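PDB 2VLB: arylmalonate decarboxylase from Bordetella bronchiseptica, which catalyses the decarboxylation of 2-aryl-2-methylmalonates, taking up a proton and releasing carbon dioxide to give 2-arylpropionates. Local coordinates for residues Arg120-Ala125 with Glu143-Thr148; Asp131-Leu136 with Leu187-Gly192; Arg151-Thr156 with Val170-Arg175. All coordinates share one frame; numbering follows the deposited sequence.

Interaction 1 of 3, residues Arg120-Ala125 with Glu143-Thr148; sequences RRVALA and ESLVPT
The carbonyl oxygen of V122 is gripped from strand 146-152 by more than one group. T148 N donates to V122 O at 2.8 Å. The CA of P147 adds a CH...O contact to the same oxygen, and T148 OG1 lies close to it too, though its hydroxyl also bonds S183. These are parallel neighbours in a beta-alpha-beta unit, strand 121-126, helix 130-142, strand 146-152, and strand 146-152 is an edge strand of the four-stranded sheet within this chain. The ladder goes on with V122 N to V146 O and V146 N to R120 O, both 2.9 Å. R121 CA makes the matching CH...O contact to V146 O.

The two faces differ. On one, R121 and V146 lie side by side, with V146 CG1 over a face of the R121 guanidinium, 3.8 Å from NH1. T148 CG2 packs on R121 CB, the two side chains crossing at about a right angle, and R121 NH2 forms a salt bridge with D182. On the other face V122 CG2 meets L145 CD2, and L124 CD1 reaches P147 CB at 3.9 Å. Helix 130-142 covers L124 and P147 there.

S144 ends that helix as the C-prime residue of a Schellman motif. R120 extends along the turn, with CG anti to its N (chi1 -162°), and its NE donates to S144 O at 3.3 Å, 24° out of the guanidinium plane.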
loop_
_atom_site.group_PDB
_atom_site.type_symbol
_atom_site.label_atom_id
_atom_site.label_comp_id
_atom_site.label_asym_id
_atom_site.label_seq_id
_atom_site.Cartn_x
_atom_site.Cartn_y
_atom_site.Cartn_z
ATOM N N ARG A 120 16.694 -0.384 5.356
ATOM C CA ARG A 120 16.980 1.056 5.353
ATOM C C ARG A 120 17.246 1.597 3.945
ATOM O O ARG A 120 16.720 2.650 3.569
ATOM C CB ARG A 120 18.109 1.450 6.327
ATOM C CG ARG A 120 18.079 2.976 6.619
ATOM C CD ARG A 120 19.110 3.468 7.627
ATOM N NE ARG A 120 18.760 4.832 8.052
ATOM C CZ ARG A 120 19.556 5.688 8.704
ATOM N NH1 ARG A 120 20.810 5.368 9.041
ATOM N NH2 ARG A 120 19.090 6.893 9.018
ATOM N N ARG A 121 18.051 0.867 3.171
ATOM C CA ARG A 121 18.317 1.225 1.780
ATOM C C ARG A 121 17.325 0.478 0.888
ATOM O O ARG A 121 17.296 -0.752 0.911
ATOM C CB ARG A 121 19.769 0.901 1.423
ATOM C CG ARG A 121 20.783 1.693 2.263
ATOM C CD ARG A 121 22.235 1.381 1.901
ATOM N NE ARG A 121 22.564 1.816 0.544
ATOM C CZ ARG A 121 23.007 3.028 0.211
ATOM N NH1 ARG A 121 23.176 3.976 1.132
ATOM N NH2 ARG A 121 23.274 3.295 -1.063
ATOM N N VAL A 122 16.491 1.221 0.143
ATOM C CA VAL A 122 15.390 0.643 -0.662
ATOM C C VAL A 122 15.510 0.912 -2.169
ATOM O O VAL A 122 15.647 2.067 -2.581
ATOM C CB VAL A 122 13.995 1.255 -0.302
ATOM C CG1 VAL A 122 12.870 0.287 -0.685
ATOM C CG2 VAL A 122 13.889 1.646 1.122
ATOM N N ALA A 123 15.416 -0.137 -2.991
ATOM C CA ALA A 123 15.173 0.027 -4.435
ATOM C C ALA A 123 13.667 0.022 -4.690
ATOM O O ALA A 123 12.946 -0.834 -4.158
ATOM C CB ALA A 123 15.857 -1.084 -5.240
ATOM N N LEU A 124 13.193 0.990 -5.471
ATOM C CA LEU A 124 11.771 1.126 -5.782
ATOM C C LEU A 124 11.483 0.625 -7.196
ATOM O O LEU A 124 12.259 0.876 -8.134
ATOM C CB LEU A 124 11.309 2.578 -5.654
ATOM C CG LEU A 124 11.323 3.195 -4.244
ATOM C CD1 LEU A 124 12.738 3.639 -3.828
ATOM C CD2 LEU A 124 10.318 4.354 -4.174
ATOM N N ALA A 125 10.368 -0.085 -7.329
ATOM C CA ALA A 125 9.917 -0.636 -8.600
ATOM C C ALA A 125 8.421 -0.372 -8.734
ATOM O O ALA A 125 7.677 -0.396 -7.740
ATOM C CB ALA A 125 10.198 -2.128 -8.664
ATOM N N GLU A 143 11.571 10.308 5.660
ATOM C CA GLU A 143 11.469 9.451 6.843
ATOM C C GLU A 143 12.808 8.787 7.180
ATOM O O GLU A 143 12.859 7.851 7.975
ATOM C CB GLU A 143 10.375 8.396 6.628
ATOM C CG GLU A 143 8.960 8.974 6.642
ATOM C CD GLU A 143 8.518 9.399 8.036
ATOM O OE1 GLU A 143 8.587 8.568 8.965
ATOM O OE2 GLU A 143 8.130 10.571 8.218
ATOM N N SER A 144 13.885 9.291 6.575
ATOM C CA SER A 144 15.265 8.809 6.797
ATOM C C SER A 144 15.604 7.422 6.231
ATOM O O SER A 144 16.657 6.872 6.546
ATOM C CB SER A 144 15.682 8.898 8.278
ATOM O OG SER A 144 16.005 10.232 8.619
ATOM N N LEU A 145 14.739 6.867 5.393
ATOM C CA LEU A 145 15.140 5.724 4.589
ATOM C C LEU A 145 15.926 6.260 3.394
ATOM O O LEU A 145 15.940 7.482 3.133
ATOM C CB LEU A 145 13.942 4.878 4.130
ATOM C CG LEU A 145 13.217 4.074 5.216
ATOM C CD1 LEU A 145 12.177 4.945 5.918
ATOM C CD2 LEU A 145 12.512 2.871 4.631
ATOM N N VAL A 146 16.598 5.358 2.688
ATOM C CA VAL A 146 17.515 5.760 1.624
ATOM C C VAL A 146 17.142 5.084 0.291
ATOM O O VAL A 146 17.500 3.926 0.036
ATOM C CB VAL A 146 19.014 5.545 2.025
ATOM C CG1 VAL A 146 19.949 5.938 0.906
ATOM C CG2 VAL A 146 19.351 6.366 3.275
ATOM N N PRO A 147 16.396 5.805 -0.556
ATOM C CA PRO A 147 16.160 5.272 -1.900
ATOM C C PRO A 147 17.484 5.096 -2.645
ATOM O O PRO A 147 18.380 5.946 -2.571
ATOM C CB PRO A 147 15.264 6.329 -2.544
ATOM C CG PRO A 147 14.583 6.983 -1.349
ATOM C CD PRO A 147 15.663 7.069 -0.326
ATOM N N THR A 148 17.636 3.954 -3.288
ATOM C CA THR A 148 18.894 3.630 -3.941
ATOM C C THR A 148 18.770 3.546 -5.470
ATOM O O THR A 148 19.772 3.374 -6.158
ATOM C CB THR A 148 19.430 2.265 -3.428
ATOM O OG1 THR A 148 18.393 1.283 -3.567
ATOM C CG2 THR A 148 19.860 2.356 -1.957
#

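Interaction 2 of 3, residues Asp131-Leu136 with Leu187-Gly192; sequences DVNERL and LLSCGG
L136 CD2 presses on the side chain of S189, 3.4 Å from OG and 3.5 Å from CB. This is the tight part of the contact. L187 CD2 stands farther off, 4.2 Å from the same methyl. V132 CG2 touches C190 SG at 3.8 Å, the methyl being anti to the V132 backbone N while CG1 sits between N and the carbonyl carbon (chi1 73°).

The polar part is looser and runs through water. N133 OD1 and S189 OG do not meet directly. They are 4.2 Å apart, and water 1 joins them, 2.7 Å from each, probably donating to N133 OD1. The N133 amide is tied at its other end too, by a weak bond from ND2 to R151 O.

The helix 130-142 packs here on a parallel sheet of alternating alpha and beta elements, in a protein of the aspartate/glutamate racemase clan. The axes of 131-136 and 187-189 come within 10.0 Å and make an angle of 130°. The T126 hydroxyl OG1 hydrogen-bonds to S189 O, while T77 and F81 of helix 77-81 lie against L136.

C190, in the loop, is partly exposed, whereas V132, which it touches, is buried. The C190 SG is covalently linked to a beta-mercaptoethanol molecule, probably from the crystallisation liquor.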
loop_
_atom_site.group_PDB
_atom_site.type_symbol
_atom_site.label_atom_id
_atom_site.label_comp_id
_atom_site.label_asym_id
_atom_site.label_seq_id
_atom_site.Cartn_x
_atom_site.Cartn_y
_atom_site.Cartn_z
ATOM N N ASP A 131 6.901 8.859 -12.254
ATOM C CA ASP A 131 6.455 9.798 -11.207
ATOM C C ASP A 131 6.030 9.118 -9.898
ATOM O O ASP A 131 6.264 9.671 -8.814
ATOM C CB ASP A 131 5.394 10.778 -11.723
ATOM C CG ASP A 131 5.982 11.845 -12.668
ATOM O OD1 ASP A 131 7.224 11.834 -12.933
ATOM O OD2 ASP A 131 5.203 12.694 -13.168
ATOM N N VAL A 132 5.425 7.928 -9.971
ATOM C CA VAL A 132 5.065 7.250 -8.728
ATOM C C VAL A 132 6.300 6.906 -7.909
ATOM O O VAL A 132 6.301 7.129 -6.706
ATOM C CB VAL A 132 4.062 6.063 -8.851
ATOM C CG1 VAL A 132 4.693 4.854 -9.448
ATOM C CG2 VAL A 132 3.517 5.701 -7.445
ATOM N N ASN A 133 7.350 6.384 -8.549
ATOM C CA ASN A 133 8.578 6.066 -7.814
ATOM C C ASN A 133 9.205 7.324 -7.206
ATOM O O ASN A 133 9.679 7.297 -6.087
ATOM C CB ASN A 133 9.609 5.384 -8.724
ATOM C CG ASN A 133 9.366 3.879 -8.891
ATOM O OD1 ASN A 133 8.660 3.237 -8.095
ATOM N ND2 ASN A 133 9.993 3.302 -9.911
ATOM N N GLU A 134 9.183 8.427 -7.943
ATOM C CA GLU A 134 9.783 9.662 -7.456
ATOM C C GLU A 134 9.060 10.231 -6.251
ATOM O O GLU A 134 9.710 10.689 -5.301
ATOM C CB GLU A 134 9.934 10.667 -8.600
ATOM C CG GLU A 134 10.893 10.080 -9.669
ATOM C CD GLU A 134 11.561 11.107 -10.551
ATOM O OE1 GLU A 134 12.055 12.109 -10.011
ATOM O OE2 GLU A 134 11.609 10.894 -11.788
ATOM N N ARG A 135 7.731 10.182 -6.269
ATOM C CA ARG A 135 6.939 10.610 -5.132
ATOM C C ARG A 135 7.185 9.724 -3.897
ATOM O O ARG A 135 7.386 10.234 -2.789
ATOM C CB ARG A 135 5.438 10.593 -5.483
ATOM C CG ARG A 135 4.987 11.656 -6.478
ATOM C CD ARG A 135 5.020 13.097 -5.917
ATOM N NE ARG A 135 6.319 13.797 -6.018
ATOM C CZ ARG A 135 6.962 14.134 -7.150
ATOM N NH1 ARG A 135 6.502 13.831 -8.365
ATOM N NH2 ARG A 135 8.105 14.797 -7.069
ATOM N N LEU A 136 7.138 8.404 -4.086
ATOM C CA LEU A 136 7.314 7.468 -2.984
ATOM C C LEU A 136 8.748 7.539 -2.432
ATOM O O LEU A 136 8.956 7.458 -1.218
ATOM C CB LEU A 136 6.968 6.039 -3.416
ATOM C CG LEU A 136 5.498 5.684 -3.202
ATOM C CD1 LEU A 136 4.550 6.660 -3.924
ATOM C CD2 LEU A 136 5.216 4.245 -3.632
ATOM N N LEU A 187 10.812 -1.970 -2.734
ATOM C CA LEU A 187 9.425 -1.558 -2.590
ATOM C C LEU A 187 8.770 -1.617 -3.969
ATOM O O LEU A 187 9.231 -0.948 -4.900
ATOM C CB LEU A 187 9.322 -0.148 -2.009
ATOM C CG LEU A 187 7.914 0.452 -1.958
ATOM C CD1 LEU A 187 6.961 -0.421 -1.135
ATOM C CD2 LEU A 187 7.969 1.888 -1.433
ATOM N N LEU A 188 7.734 -2.451 -4.092
ATOM C CA LEU A 188 6.936 -2.519 -5.307
ATOM C C LEU A 188 5.620 -1.793 -5.067
ATOM O O LEU A 188 4.899 -2.105 -4.113
ATOM C CB LEU A 188 6.690 -3.983 -5.709
ATOM C CG LEU A 188 5.720 -4.201 -6.898
ATOM C CD1 LEU A 188 6.348 -3.784 -8.262
ATOM C CD2 LEU A 188 5.233 -5.660 -6.941
ATOM N N SER A 189 5.316 -0.813 -5.911
ATOM C CA SER A 189 4.025 -0.115 -5.842
ATOM C C SER A 189 3.382 -0.085 -7.218
ATOM O O SER A 189 4.046 -0.328 -8.229
ATOM C CB SER A 189 4.224 1.319 -5.348
ATOM O OG SER A 189 5.012 2.054 -6.282
ATOM N N CYS A 190 2.093 0.242 -7.251
ATOM C CA CYS A 190 1.320 0.326 -8.488
ATOM C C CYS A 190 1.683 -0.807 -9.449
ATOM O O CYS A 190 2.123 -0.561 -10.572
ATOM C CB CYS A 190 1.543 1.682 -9.141
ATOM S SG CYS A 190 0.919 3.007 -8.107
ATOM N N GLY A 191 1.505 -2.042 -8.984
ATOM C CA GLY A 191 1.907 -3.228 -9.747
ATOM C C GLY A 191 0.760 -3.870 -10.504
ATOM O O GLY A 191 0.889 -4.985 -11.001
ATOM N N GLY A 192 -0.370 -3.171 -10.592
ATOM C CA GLY A 192 -1.570 -3.738 -11.224
ATOM C C GLY A 192 -2.385 -4.580 -10.259
ATOM O O GLY A 192 -2.083 -4.632 -9.075
HETATM O O HOH W 1 7.717 1.962 -5.886
#

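Interaction 3 of 3, residues Arg151-Thr156 with Val170-Arg175; sequences RSLGIT and VDLCVR
The end of strand 146-152 and the loop after it pass beside helix 166-179, with the CA atoms of R151 and L172 7.3 Å apart at their nearest. The CG of L172 is anti to the backbone N (chi1 162°), which carries the branch toward the strand. CD1 meets R151 CG at 3.9 Å and the R151 carbonyl oxygen at 3.8 Å. L153, two residues after R151, crosses L172 obliquely, with CD2 4.0 Å from L172 CD1.

The R151 side chain, fully extended from CG to NE, slides past that of L172 in the opposite direction, across the helix. Its CD lies 3.6 Å from L172 O. The guanidinium then lies over the side chain of R175. R175 CB sits 3.4 Å above one face, offset toward the rim, and R175 CD is equally close to R151 NH2. The two guanidinium planes are 26° apart.

R151 NH2 and R175 NE, like charges, are 4.4 Å apart, which D171 probably eases. Its OD1 forms a salt bridge with R175 NE, one helical turn away, on the syn side of the carboxylate. Water 2 accepts from R151 NE at 3.0 Å in the guanidinium plane. The D171 carboxylate thus reaches R175 directly and R151 only through a weak water link to OD2.

Strand 146-152, helix 166-179 and strand 185-189 form a beta-alpha-beta connection whose helix crosses over strand 121-126. R151 pairs by its backbone with L124 and T126 of that strand, L172 packs on its A125, and helix 166-179 meets helix 198-206 through V170 and C173.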
loop_
_atom_site.group_PDB
_atom_site.type_symbol
_atom_site.label_atom_id
_atom_site.label_comp_id
_atom_site.label_asym_id
_atom_site.label_seq_id
_atom_site.Cartn_x
_atom_site.Cartn_y
_atom_site.Cartn_z
ATOM N N ARG A 151 12.936 1.974 -10.842
ATOM C CA ARG A 151 12.676 1.331 -12.135
ATOM C C ARG A 151 11.180 1.237 -12.366
ATOM O O ARG A 151 10.424 0.893 -11.456
ATOM C CB ARG A 151 13.310 -0.054 -12.184
ATOM C CG ARG A 151 13.431 -0.588 -13.597
ATOM C CD ARG A 151 14.006 -1.997 -13.604
ATOM N NE ARG A 151 14.130 -2.527 -14.962
ATOM C CZ ARG A 151 15.167 -2.304 -15.764
ATOM N NH1 ARG A 151 16.192 -1.559 -15.361
ATOM N NH2 ARG A 151 15.179 -2.831 -16.975
ATOM N N SER A 152 10.743 1.539 -13.582
ATOM C CA SER A 152 9.304 1.535 -13.868
ATOM C C SER A 152 9.017 0.816 -15.177
ATOM O O SER A 152 9.903 0.700 -16.039
ATOM C CB SER A 152 8.781 2.970 -13.929
ATOM O OG SER A 152 9.422 3.685 -14.982
ATOM N N LEU A 153 7.783 0.339 -15.342
ATOM C CA LEU A 153 7.401 -0.266 -16.624
ATOM C C LEU A 153 6.621 0.688 -17.548
ATOM O O LEU A 153 6.578 0.485 -18.753
ATOM C CB LEU A 153 6.638 -1.588 -16.421
ATOM C CG LEU A 153 7.318 -2.765 -15.699
ATOM C CD1 LEU A 153 6.295 -3.872 -15.526
ATOM C CD2 LEU A 153 8.563 -3.303 -16.426
ATOM N N GLY A 154 6.005 1.720 -16.988
ATOM C CA GLY A 154 5.261 2.676 -17.805
ATOM C C GLY A 154 3.929 2.174 -18.363
ATOM O O GLY A 154 3.470 2.661 -19.398
ATOM N N ILE A 155 3.310 1.205 -17.694
ATOM C CA ILE A 155 1.992 0.699 -18.104
ATOM C C ILE A 155 0.895 1.563 -17.454
ATOM O O ILE A 155 0.578 1.395 -16.283
ATOM C CB ILE A 155 1.816 -0.794 -17.703
ATOM C CG1 ILE A 155 3.006 -1.630 -18.213
ATOM C CG2 ILE A 155 0.507 -1.355 -18.263
ATOM C CD1 ILE A 155 3.077 -3.029 -17.619
ATOM N N THR A 156 0.339 2.516 -18.192
ATOM C CA THR A 156 -0.579 3.498 -17.558
ATOM C C THR A 156 -1.879 2.869 -17.008
ATOM O O THR A 156 -2.420 3.344 -15.984
ATOM C CB THR A 156 -0.947 4.648 -18.514
ATOM O OG1 THR A 156 -1.545 4.093 -19.694
ATOM C CG2 THR A 156 0.309 5.463 -18.906
ATOM N N VAL A 170 8.392 -9.882 -11.716
ATOM C CA VAL A 170 9.611 -10.498 -11.160
ATOM C C VAL A 170 10.852 -9.946 -11.857
ATOM O O VAL A 170 11.820 -9.548 -11.191
ATOM C CB VAL A 170 9.584 -12.053 -11.263
ATOM C CG1 VAL A 170 10.967 -12.675 -10.934
ATOM C CG2 VAL A 170 8.526 -12.643 -10.363
ATOM N N ASP A 171 10.823 -9.935 -13.193
ATOM C CA ASP A 171 11.877 -9.297 -13.988
ATOM C C ASP A 171 12.070 -7.811 -13.607
ATOM O O ASP A 171 13.199 -7.340 -13.466
ATOM C CB ASP A 171 11.598 -9.434 -15.491
ATOM C CG ASP A 171 12.635 -8.711 -16.345
ATOM O OD1 ASP A 171 13.741 -9.267 -16.564
ATOM O OD2 ASP A 171 12.338 -7.577 -16.794
ATOM N N LEU A 172 10.970 -7.079 -13.438
ATOM C CA LEU A 172 11.054 -5.685 -13.006
ATOM C C LEU A 172 11.853 -5.528 -11.692
ATOM O O LEU A 172 12.759 -4.674 -11.606
ATOM C CB LEU A 172 9.643 -5.085 -12.851
ATOM C CG LEU A 172 9.553 -3.805 -12.013
ATOM C CD1 LEU A 172 10.173 -2.645 -12.774
ATOM C CD2 LEU A 172 8.088 -3.512 -11.677
ATOM N N CYS A 173 11.497 -6.322 -10.675
ATOM C CA CYS A 173 12.099 -6.187 -9.334
ATOM C C CYS A 173 13.543 -6.633 -9.354
ATOM O O CYS A 173 14.389 -6.013 -8.726
ATOM C CB CYS A 173 11.325 -6.970 -8.264
ATOM S SG CYS A 173 9.688 -6.341 -7.969
ATOM N N VAL A 174 13.816 -7.703 -10.094
ATOM C CA VAL A 174 15.159 -8.256 -10.185
ATOM C C VAL A 174 16.089 -7.232 -10.855
ATOM O O VAL A 174 17.158 -6.944 -10.337
ATOM C CB VAL A 174 15.164 -9.629 -10.915
ATOM C CG1 VAL A 174 16.571 -10.015 -11.333
ATOM C CG2 VAL A 174 14.601 -10.701 -10.013
ATOM N N ARG A 175 15.655 -6.656 -11.980
ATOM C CA ARG A 175 16.437 -5.622 -12.672
ATOM C C ARG A 175 16.559 -4.323 -11.867
ATOM O O ARG A 175 17.588 -3.642 -11.946
ATOM C CB ARG A 175 15.885 -5.331 -14.073
ATOM C CG ARG A 175 16.031 -6.475 -15.034
ATOM C CD ARG A 175 15.427 -6.145 -16.376
ATOM N NE ARG A 175 15.711 -7.192 -17.352
ATOM C CZ ARG A 175 16.812 -7.242 -18.099
ATOM N NH1 ARG A 175 17.739 -6.294 -18.000
ATOM N NH2 ARG A 175 16.987 -8.239 -18.951
HETATM O O HOH W 2 12.124 -4.302 -16.251
#

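All three contacts belong to the same parallel four-stranded sheet and the helices packed on it. Interaction 2 is the buried one, held mainly by apolar contacts and one bridging water. Interaction 1 is partly buried and is the only one built on backbone bonds between strands. Interaction 3 is a surface contact, where leucines cover the sheet side and charged groups the outer side. Interactions 1 and 3 share strand 146-152, and interactions 1 and 2 meet where strand 121-126 pairs with strand 185-189. A weak side-chain bond also ties 131-136 to 151-156, and L188 of 187-192 packs on L172 of 170-175.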